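Local coordinates for protein exotoxin 3 (Staphylococcus aureus, PDB 2Z8L) that binds sialyl Lewis X, and probably related sialylated glycans, as a staphylococcal superantigen-like toxin built from an OB-fold and a beta-grasp domain, at residues A[56-62]-A[90-96]; A[167-173]-A[199-205]. All coordinates share one frame; numbering follows the deposited sequence.

How the contacts relate
The two contacts are strand pairings from different domains of this toxin. Contact 1 (56-62 with 90-96) is a parallel pair in the OB-fold domain, and contact 2 (167-173 with 199-205) is an antiparallel pair in the beta-grasp domain. They follow one another along the chain and lie on opposite sides of its centre, their centres about 28 Å apart and their nearest atoms about 16 Å apart. The bound glycan approaches both: the side chain of F62 lies about 8 Å from its N-acetylglucosamine and that of M172 about 6 Å from its sialic acid. Pocket residues adjoin each pair, H189 meeting the F62 ring and Y178 touching M172.

Contact 1 of 2, residues A[56-62]-A[90-96]; sequences FTRIQIF and GTVFSYG. Unlike the reference sequence in segment 90-96: F93 (reference Tyr).
Strands 56-61 and 92-95 run parallel, their axes 4.8 Å apart at an angle of 22°. R58 and Q60 each donate N-H and accept at O: R58 N bonds to V92 O at 2.9 Å and G96 N to Q60 O at 2.7 Å, with S94 serving both residues in between. The ladder opens with a weak hydrogen bond, V92 N to F56 O at 3.4 Å, and a water joins F56 N to T91 OG1 there. R58 and F93 make the main side-chain contact. The arginine sets CG anti to its backbone N (chi1 -169°) and bends at chi3; the CD1-CE1 edge of F93 points at one face of the guanidinium, and R58 NE, in the plane of that ring, is 3.3 Å from F93 CD1. A long chain with a flat head suits this place, R58 CB and CD also packing against F93 CD1 and CE1. Beyond it, Q60 runs alongside Y95, and F62 turns its ring edge toward the Y95 face in an offset edge-to-face pair, centroids 5.8 Å apart. I59, branched and apolar, suits the buried face: its CD1 packs on S94 CB (3.8 Å) and its CG2 on G96, whose positive phi favours glycine. S94 OG bonds to V82 O. Strand 45-52 flanks 55-61 on its far side, Y47 adding a cation-pi contact to R58; K142, from helix 141-155, bonds to Y95 O.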
loop_
_atom_site.group_PDB
_atom_site.type_symbol
_atom_site.label_atom_id
_atom_site.label_comp_id
_atom_site.label_asym_id
_atom_site.label_seq_id
_atom_site.Cartn_x
_atom_site.Cartn_y
_atom_site.Cartn_z
ATOM N N PHE A 56 -11.862 17.380 5.870
ATOM C CA PHE A 56 -11.905 16.037 6.432
ATOM C C PHE A 56 -11.354 15.045 5.437
ATOM O O PHE A 56 -11.438 15.232 4.244
ATOM C CB PHE A 56 -13.335 15.593 6.773
ATOM C CG PHE A 56 -14.026 16.441 7.788
ATOM C CD1 PHE A 56 -13.607 16.480 9.109
ATOM C CD2 PHE A 56 -15.141 17.177 7.441
ATOM C CE1 PHE A 56 -14.273 17.269 10.062
ATOM C CE2 PHE A 56 -15.788 17.938 8.393
ATOM C CZ PHE A 56 -15.346 17.965 9.704
ATOM N N THR A 57 -10.823 13.954 5.955
ATOM C CA THR A 57 -10.487 12.784 5.149
ATOM C C THR A 57 -11.086 11.616 5.877
ATOM O O THR A 57 -10.900 11.507 7.084
ATOM C CB THR A 57 -8.970 12.555 5.048
ATOM O OG1 THR A 57 -8.351 13.743 4.530
ATOM C CG2 THR A 57 -8.649 11.282 4.193
ATOM N N ARG A 58 -11.800 10.756 5.173
ATOM C CA ARG A 58 -12.464 9.614 5.798
ATOM C C ARG A 58 -11.817 8.400 5.214
ATOM O O ARG A 58 -11.744 8.278 4.001
ATOM C CB ARG A 58 -13.970 9.568 5.496
ATOM C CG ARG A 58 -14.688 8.546 6.341
ATOM C CD ARG A 58 -16.153 8.483 5.982
ATOM N NE ARG A 58 -16.355 7.781 4.729
ATOM C CZ ARG A 58 -17.537 7.540 4.165
ATOM N NH1 ARG A 58 -18.661 7.949 4.735
ATOM N NH2 ARG A 58 -17.575 6.879 3.020
ATOM N N ILE A 59 -11.319 7.554 6.100
ATOM C CA ILE A 59 -10.643 6.303 5.729
ATOM C C ILE A 59 -11.502 5.128 6.139
ATOM O O ILE A 59 -11.894 5.011 7.294
ATOM C CB ILE A 59 -9.300 6.203 6.451
ATOM C CG1 ILE A 59 -8.431 7.444 6.217
ATOM C CG2 ILE A 59 -8.605 4.924 6.023
ATOM C CD1 ILE A 59 -8.073 7.691 4.838
ATOM N N GLN A 60 -11.822 4.238 5.209
ATOM C CA GLN A 60 -12.545 3.034 5.565
ATOM C C GLN A 60 -11.571 1.995 6.068
ATOM O O GLN A 60 -10.493 1.795 5.442
ATOM C CB GLN A 60 -13.319 2.485 4.388
ATOM C CG GLN A 60 -14.261 1.377 4.847
ATOM C CD GLN A 60 -15.198 0.894 3.785
ATOM O OE1 GLN A 60 -15.253 1.449 2.688
ATOM N NE2 GLN A 60 -15.915 -0.175 4.085
ATOM N N ILE A 61 -11.918 1.350 7.178
ATOM C CA ILE A 61 -11.068 0.359 7.855
ATOM C C ILE A 61 -11.624 -1.037 7.623
ATOM O O ILE A 61 -12.857 -1.242 7.658
ATOM C CB ILE A 61 -11.066 0.617 9.379
ATOM C CG1 ILE A 61 -10.702 2.068 9.676
ATOM C CG2 ILE A 61 -10.139 -0.338 10.067
ATOM C CD1 ILE A 61 -9.410 2.451 9.062
ATOM N N PHE A 62 -10.739 -2.015 7.404
ATOM C CA PHE A 62 -11.134 -3.353 7.042
ATOM C C PHE A 62 -10.435 -4.384 7.914
ATOM O O PHE A 62 -9.413 -4.106 8.573
ATOM C CB PHE A 62 -10.735 -3.641 5.595
ATOM C CG PHE A 62 -11.374 -2.747 4.576
ATOM C CD1 PHE A 62 -10.767 -1.592 4.151
ATOM C CD2 PHE A 62 -12.632 -3.059 4.086
ATOM C CE1 PHE A 62 -11.380 -0.772 3.209
ATOM C CE2 PHE A 62 -13.239 -2.253 3.119
ATOM C CZ PHE A 62 -12.604 -1.149 2.675
ATOM N N GLY A 90 -15.256 18.656 -0.287
ATOM C CA GLY A 90 -13.852 18.399 -0.472
ATOM C C GLY A 90 -13.369 17.327 0.476
ATOM O O GLY A 90 -12.167 17.213 0.700
ATOM N N THR A 91 -14.292 16.548 1.041
ATOM C CA THR A 91 -13.895 15.391 1.886
ATOM C C THR A 91 -13.378 14.282 1.006
ATOM O O THR A 91 -14.102 13.803 0.144
ATOM C CB THR A 91 -15.086 14.842 2.684
ATOM O OG1 THR A 91 -15.604 15.883 3.530
ATOM C CG2 THR A 91 -14.690 13.636 3.512
ATOM N N VAL A 92 -12.147 13.840 1.265
ATOM C CA VAL A 92 -11.513 12.799 0.471
ATOM C C VAL A 92 -11.755 11.437 1.124
ATOM O O VAL A 92 -11.680 11.339 2.355
ATOM C CB VAL A 92 -10.021 13.056 0.389
ATOM C CG1 VAL A 92 -9.302 11.826 -0.114
ATOM C CG2 VAL A 92 -9.760 14.245 -0.530
ATOM N N PHE A 93 -12.061 10.418 0.322
ATOM C CA PHE A 93 -12.300 9.054 0.815
ATOM C C PHE A 93 -11.202 8.151 0.314
ATOM O O PHE A 93 -10.854 8.202 -0.845
ATOM C CB PHE A 93 -13.640 8.516 0.336
ATOM C CG PHE A 93 -14.778 9.404 0.732
ATOM C CD1 PHE A 93 -15.390 9.253 1.963
ATOM C CD2 PHE A 93 -15.140 10.477 -0.058
ATOM C CE1 PHE A 93 -16.400 10.104 2.373
ATOM C CE2 PHE A 93 -16.135 11.327 0.341
ATOM C CZ PHE A 93 -16.772 11.143 1.569
ATOM N N SER A 94 -10.701 7.314 1.205
ATOM C CA SER A 94 -9.662 6.370 0.867
ATOM C C SER A 94 -9.849 5.112 1.707
ATOM O O SER A 94 -10.532 5.141 2.746
ATOM C CB SER A 94 -8.275 7.024 1.128
ATOM O OG SER A 94 -7.168 6.176 0.833
ATOM N N TYR A 95 -9.297 4.001 1.223
ATOM C CA TYR A 95 -9.432 2.678 1.844
ATOM C C TYR A 95 -8.171 2.251 2.552
ATOM O O TYR A 95 -7.113 2.153 1.938
ATOM C CB TYR A 95 -9.693 1.597 0.780
ATOM C CG TYR A 95 -10.892 1.756 -0.057
ATOM C CD1 TYR A 95 -12.086 2.196 0.477
ATOM C CD2 TYR A 95 -10.867 1.356 -1.395
ATOM C CE1 TYR A 95 -13.217 2.314 -0.304
ATOM C CE2 TYR A 95 -11.984 1.474 -2.167
ATOM C CZ TYR A 95 -13.163 1.946 -1.612
ATOM O OH TYR A 95 -14.316 2.076 -2.377
ATOM N N GLY A 96 -8.280 1.947 3.839
ATOM C CA GLY A 96 -7.225 1.344 4.602
ATOM C C GLY A 96 -5.960 2.192 4.658
ATOM O O GLY A 96 -6.062 3.408 4.784
HETATM O O HOH W 1 -13.974 18.425 4.080
#

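Contact 2 of 2, residues A[167-173]-A[199-205]; sequences KIKVIMK and NIEKMEA. Unlike the reference sequence in segment 167-173: I171 (reference Thr). Unlike the reference sequence in segment 199-205: M203 (reference Ile).
I171 sets CG1 anti to its carbonyl carbon (chi1 -57°) and extends beyond it, while E204 has the same first torsion (chi1 -51°) and an extended chain; the two cross obliquely, bringing I171 CD1 into close van der Waals contact with E204 OE2 at 3.3 Å. They sit on an antiparallel pair of the beta-grasp sheet that contains a classic beta bulge: two residues, E201 and K202, stand opposite the single I171. I171 O consequently accepts two N-H groups, a short bond from E201 N (2.8 Å) in the carbonyl plane and a longer one from K202 N (3.3 Å) tilted 21° from it. K169 and E204 form a regular hydrogen-bonded pair, and beyond the bulge K173 N bonds to N199 O.

The face bearing K169, I171, K202 and E204 carries mixed charged and apolar side chains. Lysine and glutamate suit it because their aliphatic parts pack against neighbours, K202 CE against I171 CD1 for example, while ammonium and carboxylate groups can pair; K202 NZ makes a weak salt bridge to E204 OE2. K169 also makes a cation-pi contact with Y177, a residue of the glycan pocket. Apolar residues line the opposite face: V170 touches M203 with CG2 and I200 with CG1, and I168 and M203 continue onto helix 141-155 through L148. A small A205 fits beside I168, its CB 4.1 Å from I168 CG1. M172 is bent at chi2 and chi3, which curls its thioether back over the start of the partner strand. There M172 SD lies 3.9 Å from I200 CG1, and M172 CE meets N199 O at 3.6 Å.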
loop_
_atom_site.group_PDB
_atom_site.type_symbol
_atom_site.label_atom_id
_atom_site.label_comp_id
_atom_site.label_asym_id
_atom_site.label_seq_id
_atom_site.Cartn_x
_atom_site.Cartn_y
_atom_site.Cartn_z
ATOM N N LYS A 167 2.548 -11.531 -10.960
ATOM C CA LYS A 167 2.339 -11.264 -9.517
ATOM C C LYS A 167 3.579 -10.628 -8.886
ATOM O O LYS A 167 4.682 -10.750 -9.404
ATOM C CB LYS A 167 2.053 -12.527 -8.691
ATOM C CG LYS A 167 0.926 -13.436 -9.118
ATOM C CD LYS A 167 1.090 -14.835 -8.551
ATOM C CE LYS A 167 -0.065 -15.840 -8.951
ATOM N NZ LYS A 167 -0.650 -15.570 -10.300
ATOM N N ILE A 168 3.345 -9.963 -7.758
ATOM C CA ILE A 168 4.391 -9.544 -6.823
ATOM C C ILE A 168 4.257 -10.438 -5.582
ATOM O O ILE A 168 3.131 -10.762 -5.189
ATOM C CB ILE A 168 4.226 -8.068 -6.434
ATOM C CG1 ILE A 168 4.476 -7.146 -7.604
ATOM C CG2 ILE A 168 5.204 -7.720 -5.294
ATOM C CD1 ILE A 168 3.978 -5.744 -7.271
ATOM N N LYS A 169 5.374 -10.888 -5.043
ATOM C CA LYS A 169 5.404 -11.682 -3.804
ATOM C C LYS A 169 6.364 -10.977 -2.859
ATOM O O LYS A 169 7.499 -10.695 -3.211
ATOM C CB LYS A 169 5.833 -13.085 -4.084
ATOM C CG LYS A 169 5.829 -14.026 -2.944
ATOM C CD LYS A 169 6.103 -15.416 -3.408
ATOM C CE LYS A 169 6.758 -16.253 -2.336
ATOM N NZ LYS A 169 6.934 -17.673 -2.735
ATOM N N VAL A 170 5.886 -10.665 -1.664
ATOM C CA VAL A 170 6.716 -10.113 -0.575
ATOM C C VAL A 170 6.990 -11.233 0.414
ATOM O O VAL A 170 6.051 -11.867 0.898
ATOM C CB VAL A 170 5.966 -8.979 0.146
ATOM C CG1 VAL A 170 6.741 -8.509 1.363
ATOM C CG2 VAL A 170 5.629 -7.801 -0.849
ATOM N N ILE A 171 8.260 -11.539 0.656
ATOM C CA ILE A 171 8.650 -12.693 1.433
ATOM C C ILE A 171 9.300 -12.197 2.724
ATOM O O ILE A 171 10.177 -11.302 2.713
ATOM C CB ILE A 171 9.641 -13.569 0.662
ATOM C CG1 ILE A 171 9.047 -14.007 -0.679
ATOM C CG2 ILE A 171 10.029 -14.788 1.560
ATOM C CD1 ILE A 171 10.096 -14.480 -1.751
ATOM N N MET A 172 8.859 -12.780 3.832
ATOM C CA MET A 172 9.313 -12.368 5.139
ATOM C C MET A 172 10.480 -13.250 5.584
ATOM O O MET A 172 10.703 -14.351 5.055
ATOM C CB MET A 172 8.158 -12.431 6.133
ATOM C CG MET A 172 6.887 -11.740 5.647
ATOM S SD MET A 172 7.148 -9.976 5.422
ATOM C CE MET A 172 7.276 -9.389 7.101
ATOM N N LYS A 173 11.246 -12.733 6.524
ATOM C CA LYS A 173 12.385 -13.508 7.069
ATOM C C LYS A 173 11.971 -14.863 7.642
ATOM O O LYS A 173 12.742 -15.854 7.549
ATOM C CB LYS A 173 13.127 -12.657 8.093
ATOM C CG LYS A 173 13.852 -11.482 7.422
ATOM C CD LYS A 173 14.542 -10.554 8.373
ATOM C CE LYS A 173 15.257 -9.454 7.600
ATOM N NZ LYS A 173 15.727 -8.432 8.562
ATOM N N ASN A 199 11.097 -6.910 8.920
ATOM C CA ASN A 199 11.169 -8.335 8.733
ATOM C C ASN A 199 10.954 -8.783 7.287
ATOM O O ASN A 199 10.863 -9.982 7.012
ATOM C CB ASN A 199 10.164 -9.052 9.634
ATOM C CG ASN A 199 10.540 -9.005 11.106
ATOM O OD1 ASN A 199 11.660 -8.674 11.472
ATOM N ND2 ASN A 199 9.580 -9.312 11.949
ATOM N N ILE A 200 10.826 -7.856 6.346
ATOM C CA ILE A 200 10.764 -8.236 4.957
ATOM C C ILE A 200 12.149 -8.692 4.539
ATOM O O ILE A 200 13.160 -7.995 4.781
ATOM C CB ILE A 200 10.298 -7.041 4.073
ATOM C CG1 ILE A 200 8.903 -6.604 4.461
ATOM C CG2 ILE A 200 10.328 -7.422 2.581
ATOM C CD1 ILE A 200 8.423 -5.286 3.827
ATOM N N GLU A 201 12.211 -9.848 3.892
ATOM C CA GLU A 201 13.477 -10.384 3.390
ATOM C C GLU A 201 13.759 -9.964 1.952
ATOM O O GLU A 201 14.871 -9.587 1.615
ATOM C CB GLU A 201 13.482 -11.915 3.498
ATOM C CG GLU A 201 14.780 -12.611 3.000
ATOM C CD GLU A 201 16.103 -12.065 3.572
ATOM O OE1 GLU A 201 16.140 -11.472 4.680
ATOM O OE2 GLU A 201 17.156 -12.268 2.897
ATOM N N LYS A 202 12.766 -10.122 1.085
ATOM C CA LYS A 202 12.947 -9.955 -0.335
ATOM C C LYS A 202 11.576 -9.813 -0.997
ATOM O O LYS A 202 10.548 -10.148 -0.413
ATOM C CB LYS A 202 13.685 -11.156 -0.879
ATOM C CG LYS A 202 13.611 -11.345 -2.332
ATOM C CD LYS A 202 14.425 -12.515 -2.789
ATOM C CE LYS A 202 14.034 -13.821 -2.114
ATOM N NZ LYS A 202 14.579 -14.972 -2.939
ATOM N N MET A 203 11.525 -9.211 -2.182
ATOM C CA MET A 203 10.299 -9.108 -2.929
ATOM C C MET A 203 10.614 -9.570 -4.334
ATOM O O MET A 203 11.764 -9.443 -4.797
ATOM C CB MET A 203 9.815 -7.680 -2.910
ATOM C CG MET A 203 9.654 -7.261 -1.473
ATOM S SD MET A 203 9.076 -5.647 -1.257
ATOM C CE MET A 203 10.335 -4.782 -2.087
ATOM N N GLU A 204 9.622 -10.209 -4.943
ATOM C CA GLU A 204 9.783 -10.762 -6.293
ATOM C C GLU A 204 8.653 -10.279 -7.160
ATOM O O GLU A 204 7.566 -10.014 -6.661
ATOM C CB GLU A 204 9.790 -12.269 -6.208
ATOM C CG GLU A 204 10.731 -12.839 -5.208
ATOM C CD GLU A 204 10.620 -14.340 -5.101
ATOM O OE1 GLU A 204 9.550 -14.929 -5.449
ATOM O OE2 GLU A 204 11.627 -14.951 -4.647
ATOM N N ALA A 205 8.908 -10.039 -8.433
ATOM C CA ALA A 205 7.850 -9.718 -9.371
ATOM C C ALA A 205 8.168 -10.453 -10.651
ATOM O O ALA A 205 9.331 -10.579 -11.039
ATOM C CB ALA A 205 7.786 -8.293 -9.659
#